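Local coordinates for tail spike protein gp49 (Pseudomonas phage LKA1, PDB 4RU4) that probably cleaves the O-specific polysaccharide of its Pseudomonas host as a lyase, helping the phage through the cell envelope during entry, at residues B[21-32]-B[48-59]. Sequence-based numbering, arbitrary orientation.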
loop_
_atom_site.group_PDB
_atom_site.type_symbol
_atom_site.label_atom_id
_atom_site.label_comp_id
_atom_site.label_asym_id
_atom_site.label_seq_id
_atom_site.Cartn_x
_atom_site.Cartn_y
_atom_site.Cartn_z
ATOM N N GLY B 21 36.922 7.858 -29.929
ATOM C CA GLY B 21 38.164 7.111 -29.812
ATOM C C GLY B 21 38.286 6.075 -28.702
ATOM O O GLY B 21 39.351 5.509 -28.523
ATOM N N ALA B 22 37.202 5.801 -27.975
ATOM C CA ALA B 22 37.223 4.809 -26.902
ATOM C C ALA B 22 37.664 3.420 -27.383
ATOM O O ALA B 22 37.466 3.054 -28.561
ATOM C CB ALA B 22 35.823 4.701 -26.261
ATOM N N VAL B 23 38.219 2.637 -26.459
ATOM C CA VAL B 23 38.520 1.232 -26.738
ATOM C C VAL B 23 37.488 0.318 -26.049
ATOM O O VAL B 23 36.825 -0.481 -26.704
ATOM C CB VAL B 23 39.934 0.855 -26.270
ATOM C CG1 VAL B 23 40.270 -0.598 -26.673
ATOM C CG2 VAL B 23 40.950 1.824 -26.849
ATOM N N GLY B 24 37.361 0.434 -24.725
ATOM C CA GLY B 24 36.357 -0.324 -23.997
ATOM C C GLY B 24 36.531 -1.836 -24.030
ATOM O O GLY B 24 35.545 -2.586 -23.971
ATOM N N ASP B 25 37.775 -2.295 -24.118
ATOM C CA ASP B 25 38.034 -3.739 -24.125
ATOM C C ASP B 25 38.398 -4.311 -22.746
ATOM O O ASP B 25 38.785 -5.470 -22.637
ATOM C CB ASP B 25 39.117 -4.100 -25.154
ATOM C CG ASP B 25 40.487 -3.542 -24.802
ATOM O OD1 ASP B 25 40.687 -2.961 -23.697
ATOM O OD2 ASP B 25 41.389 -3.710 -25.652
ATOM N N GLY B 26 38.299 -3.490 -21.707
ATOM C CA GLY B 26 38.610 -3.931 -20.356
ATOM C C GLY B 26 40.058 -3.768 -19.920
ATOM O O GLY B 26 40.385 -3.988 -18.766
ATOM N N ALA B 27 40.942 -3.399 -20.837
ATOM C CA ALA B 27 42.345 -3.204 -20.473
ATOM C C ALA B 27 42.653 -1.713 -20.487
ATOM O O ALA B 27 41.918 -0.930 -21.110
ATOM C CB ALA B 27 43.269 -3.935 -21.443
ATOM N N SER B 28 43.728 -1.333 -19.801
ATOM C CA SER B 28 44.203 0.049 -19.810
ATOM C C SER B 28 44.795 0.465 -21.162
ATOM O O SER B 28 45.481 -0.305 -21.824
ATOM C CB SER B 28 45.249 0.276 -18.716
ATOM O OG SER B 28 44.622 0.304 -17.456
ATOM N N HIS B 29 44.519 1.701 -21.556
ATOM C CA HIS B 29 45.105 2.271 -22.759
ATOM C C HIS B 29 45.345 3.738 -22.462
ATOM O O HIS B 29 44.473 4.575 -22.691
ATOM C CB HIS B 29 44.161 2.116 -23.957
ATOM C CG HIS B 29 43.765 0.697 -24.223
ATOM N ND1 HIS B 29 44.637 -0.222 -24.763
ATOM C CD2 HIS B 29 42.617 0.023 -23.972
ATOM C CE1 HIS B 29 44.033 -1.395 -24.866
ATOM N NE2 HIS B 29 42.803 -1.272 -24.401
ATOM N N PRO B 30 46.515 4.055 -21.895
ATOM C CA PRO B 30 46.813 5.472 -21.662
ATOM C C PRO B 30 46.938 6.212 -23.007
ATOM O O PRO B 30 47.213 5.601 -24.049
ATOM C CB PRO B 30 48.155 5.429 -20.915
ATOM C CG PRO B 30 48.776 4.105 -21.327
ATOM C CD PRO B 30 47.610 3.161 -21.477
ATOM N N LEU B 31 46.715 7.518 -22.981
ATOM C CA LEU B 31 46.830 8.362 -24.160
ATOM C C LEU B 31 48.208 8.219 -24.816
ATOM O O LEU B 31 48.330 8.357 -26.025
ATOM C CB LEU B 31 46.581 9.832 -23.794
ATOM C CG LEU B 31 45.133 10.216 -23.513
ATOM C CD1 LEU B 31 45.094 11.589 -22.851
ATOM C CD2 LEU B 31 44.295 10.213 -24.789
ATOM N N SER B 32 49.223 7.913 -24.012
ATOM C CA SER B 32 50.578 7.714 -24.534
ATOM C C SER B 32 50.662 6.593 -25.590
ATOM O O SER B 32 51.539 6.606 -26.436
ATOM C CB SER B 32 51.560 7.471 -23.389
ATOM O OG SER B 32 51.128 6.391 -22.588
ATOM N N ALA B 48 42.075 16.618 -21.479
ATOM C CA ALA B 48 43.024 15.633 -20.976
ATOM C C ALA B 48 44.066 16.343 -20.104
ATOM O O ALA B 48 44.528 17.437 -20.443
ATOM C CB ALA B 48 43.723 14.937 -22.144
ATOM N N VAL B 49 44.455 15.713 -19.002
ATOM C CA VAL B 49 45.410 16.318 -18.075
ATOM C C VAL B 49 46.848 15.819 -18.309
ATOM O O VAL B 49 47.822 16.594 -18.213
ATOM C CB VAL B 49 44.951 16.092 -16.621
ATOM C CG1 VAL B 49 45.955 16.676 -15.590
ATOM C CG2 VAL B 49 43.552 16.686 -16.422
ATOM N N ALA B 50 46.979 14.543 -18.665
ATOM C CA ALA B 50 48.287 13.919 -18.822
ATOM C C ALA B 50 48.233 12.735 -19.779
ATOM O O ALA B 50 47.199 12.058 -19.905
ATOM C CB ALA B 50 48.817 13.456 -17.445
ATOM N N LEU B 51 49.356 12.466 -20.443
ATOM C CA LEU B 51 49.435 11.320 -21.349
ATOM C C LEU B 51 49.121 9.993 -20.659
ATOM O O LEU B 51 48.815 9.009 -21.314
ATOM C CB LEU B 51 50.804 11.261 -22.014
ATOM C CG LEU B 51 51.031 12.331 -23.089
ATOM C CD1 LEU B 51 52.483 12.271 -23.661
ATOM C CD2 LEU B 51 49.998 12.157 -24.178
ATOM N N SER B 52 49.168 9.970 -19.332
ATOM C CA SER B 52 48.858 8.733 -18.621
ATOM C C SER B 52 47.345 8.553 -18.380
ATOM O O SER B 52 46.924 7.501 -17.892
ATOM C CB SER B 52 49.619 8.703 -17.299
ATOM O OG SER B 52 49.365 9.899 -16.592
ATOM N N ASP B 53 46.539 9.570 -18.705
ATOM C CA ASP B 53 45.065 9.438 -18.635
ATOM C C ASP B 53 44.583 8.322 -19.567
ATOM O O ASP B 53 45.149 8.107 -20.639
ATOM C CB ASP B 53 44.354 10.725 -19.082
ATOM C CG ASP B 53 44.472 11.850 -18.068
ATOM O OD1 ASP B 53 44.794 11.574 -16.892
ATOM O OD2 ASP B 53 44.244 13.010 -18.467
ATOM N N GLU B 54 43.497 7.659 -19.192
ATOM C CA GLU B 54 42.923 6.603 -20.016
ATOM C C GLU B 54 42.234 7.157 -21.258
ATOM O O GLU B 54 41.485 8.136 -21.188
ATOM C CB GLU B 54 41.898 5.794 -19.192
ATOM C CG GLU B 54 42.521 4.975 -18.050
ATOM C CD GLU B 54 43.253 3.726 -18.533
ATOM O OE1 GLU B 54 43.086 3.341 -19.709
ATOM O OE2 GLU B 54 43.999 3.124 -17.729
ATOM N N ILE B 55 42.480 6.525 -22.397
ATOM C CA ILE B 55 41.742 6.846 -23.605
ATOM C C ILE B 55 40.210 6.712 -23.394
ATOM O O ILE B 55 39.450 7.560 -23.859
ATOM C CB ILE B 55 42.245 5.972 -24.789
ATOM C CG1 ILE B 55 43.639 6.460 -25.235
ATOM C CG2 ILE B 55 41.232 5.974 -25.954
ATOM C CD1 ILE B 55 44.459 5.438 -26.069
ATOM N N ASP B 56 39.765 5.683 -22.662
ATOM C CA ASP B 56 38.325 5.500 -22.439
ATOM C C ASP B 56 37.746 6.687 -21.692
ATOM O O ASP B 56 36.638 7.138 -21.992
ATOM C CB ASP B 56 38.026 4.224 -21.642
ATOM C CG ASP B 56 38.282 2.943 -22.443
ATOM O OD1 ASP B 56 38.175 2.969 -23.689
ATOM O OD2 ASP B 56 38.598 1.912 -21.807
ATOM N N TRP B 57 38.491 7.192 -20.711
ATOM C CA TRP B 57 38.009 8.353 -19.974
ATOM C C TRP B 57 37.953 9.585 -20.882
ATOM O O TRP B 57 36.934 10.306 -20.933
ATOM C CB TRP B 57 38.869 8.650 -18.732
ATOM C CG TRP B 57 38.506 10.037 -18.207
ATOM C CD1 TRP B 57 37.463 10.355 -17.374
ATOM C CD2 TRP B 57 39.150 11.277 -18.537
ATOM N NE1 TRP B 57 37.430 11.710 -17.147
ATOM C CE2 TRP B 57 38.450 12.302 -17.857
ATOM C CE3 TRP B 57 40.245 11.616 -19.336
ATOM C CZ2 TRP B 57 38.810 13.625 -17.958
ATOM C CZ3 TRP B 57 40.616 12.948 -19.433
ATOM C CH2 TRP B 57 39.902 13.933 -18.743
ATOM N N ALA B 58 39.051 9.839 -21.584
ATOM C CA ALA B 58 39.113 10.976 -22.499
ATOM C C ALA B 58 37.956 10.922 -23.517
ATOM O O ALA B 58 37.280 11.926 -23.763
ATOM C CB ALA B 58 40.499 11.037 -23.211
ATOM N N ALA B 59 37.706 9.742 -24.076
ATOM C CA ALA B 59 36.621 9.575 -25.046
ATOM C C ALA B 59 35.225 9.802 -24.439
ATOM O O ALA B 59 34.373 10.476 -25.037
ATOM C CB ALA B 59 36.703 8.183 -25.729
HETATM O O HOH W 1 39.427 -0.463 -22.605
#
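Leu-31 fills the angle between the turn 50-53 and the start of helix 55-65. Leu-31 CB lies 3.4 Å from Leu-51 O and also approaches Leu-51 CD2; CG passes Asp-53 O; there the chain forks. Leu-31 CD1 runs to Ala-48 CB (3.7 Å) and Ala-50 O, whereas Leu-31 CD2 meets Ile-55 CG1 at 3.8 Å and, more loosely, Ala-58 CB. Chi1 (-74°) sets CG beside the backbone N, and an extended chi2 then sends CD1 to the turn and CD2 to the helix. The backbone fixes this placement: Leu-31 N donates to Asp-53 O (2.9 Å), and Ser-32 N to Leu-51 O. Two residues beyond Asp-53, Ile-55 N gives a nearly straight bond to His-29 O; together with the Leu-31 N bond, this joins Pro-30 and Glu-54 in a single beta bridge.

Glu-54 occupies the N-cap position of helix 55-65. Bent at chi2 (-75°), its chain brings the carboxylate back to the 21-32 loop, where Glu-54 OE1 takes His-29 N through its syn lone pair at 2.9 Å and OE2 accepts from Ser-28 OG. This region packs at the N-terminal end of the chain, beside strand 75-79, among the first strands of a parallel beta-helix consistent with the pectin lyase-like family; Asp-53 OD1 is salt-bridged to Arg-81 NE and hydrogen-bonded to Asn-80 ND2, just beyond that strand.

Two residues after Glu-54, Asp-56 grips the loop near its start. Asp-56 OD1 receives Val-23 N (2.8 Å) nearly along the C-O axis and Gly-24 N on the syn side, 28° out of the carboxylate plane. Asp-56 OD2 lies 2.6 Å from the oxygen of water 1 and accepts from Gln-78 N, tying helix, loop and strand together. Past this carboxylate, Ala-22 CB rests against Ala-59 CB at 3.6 Å.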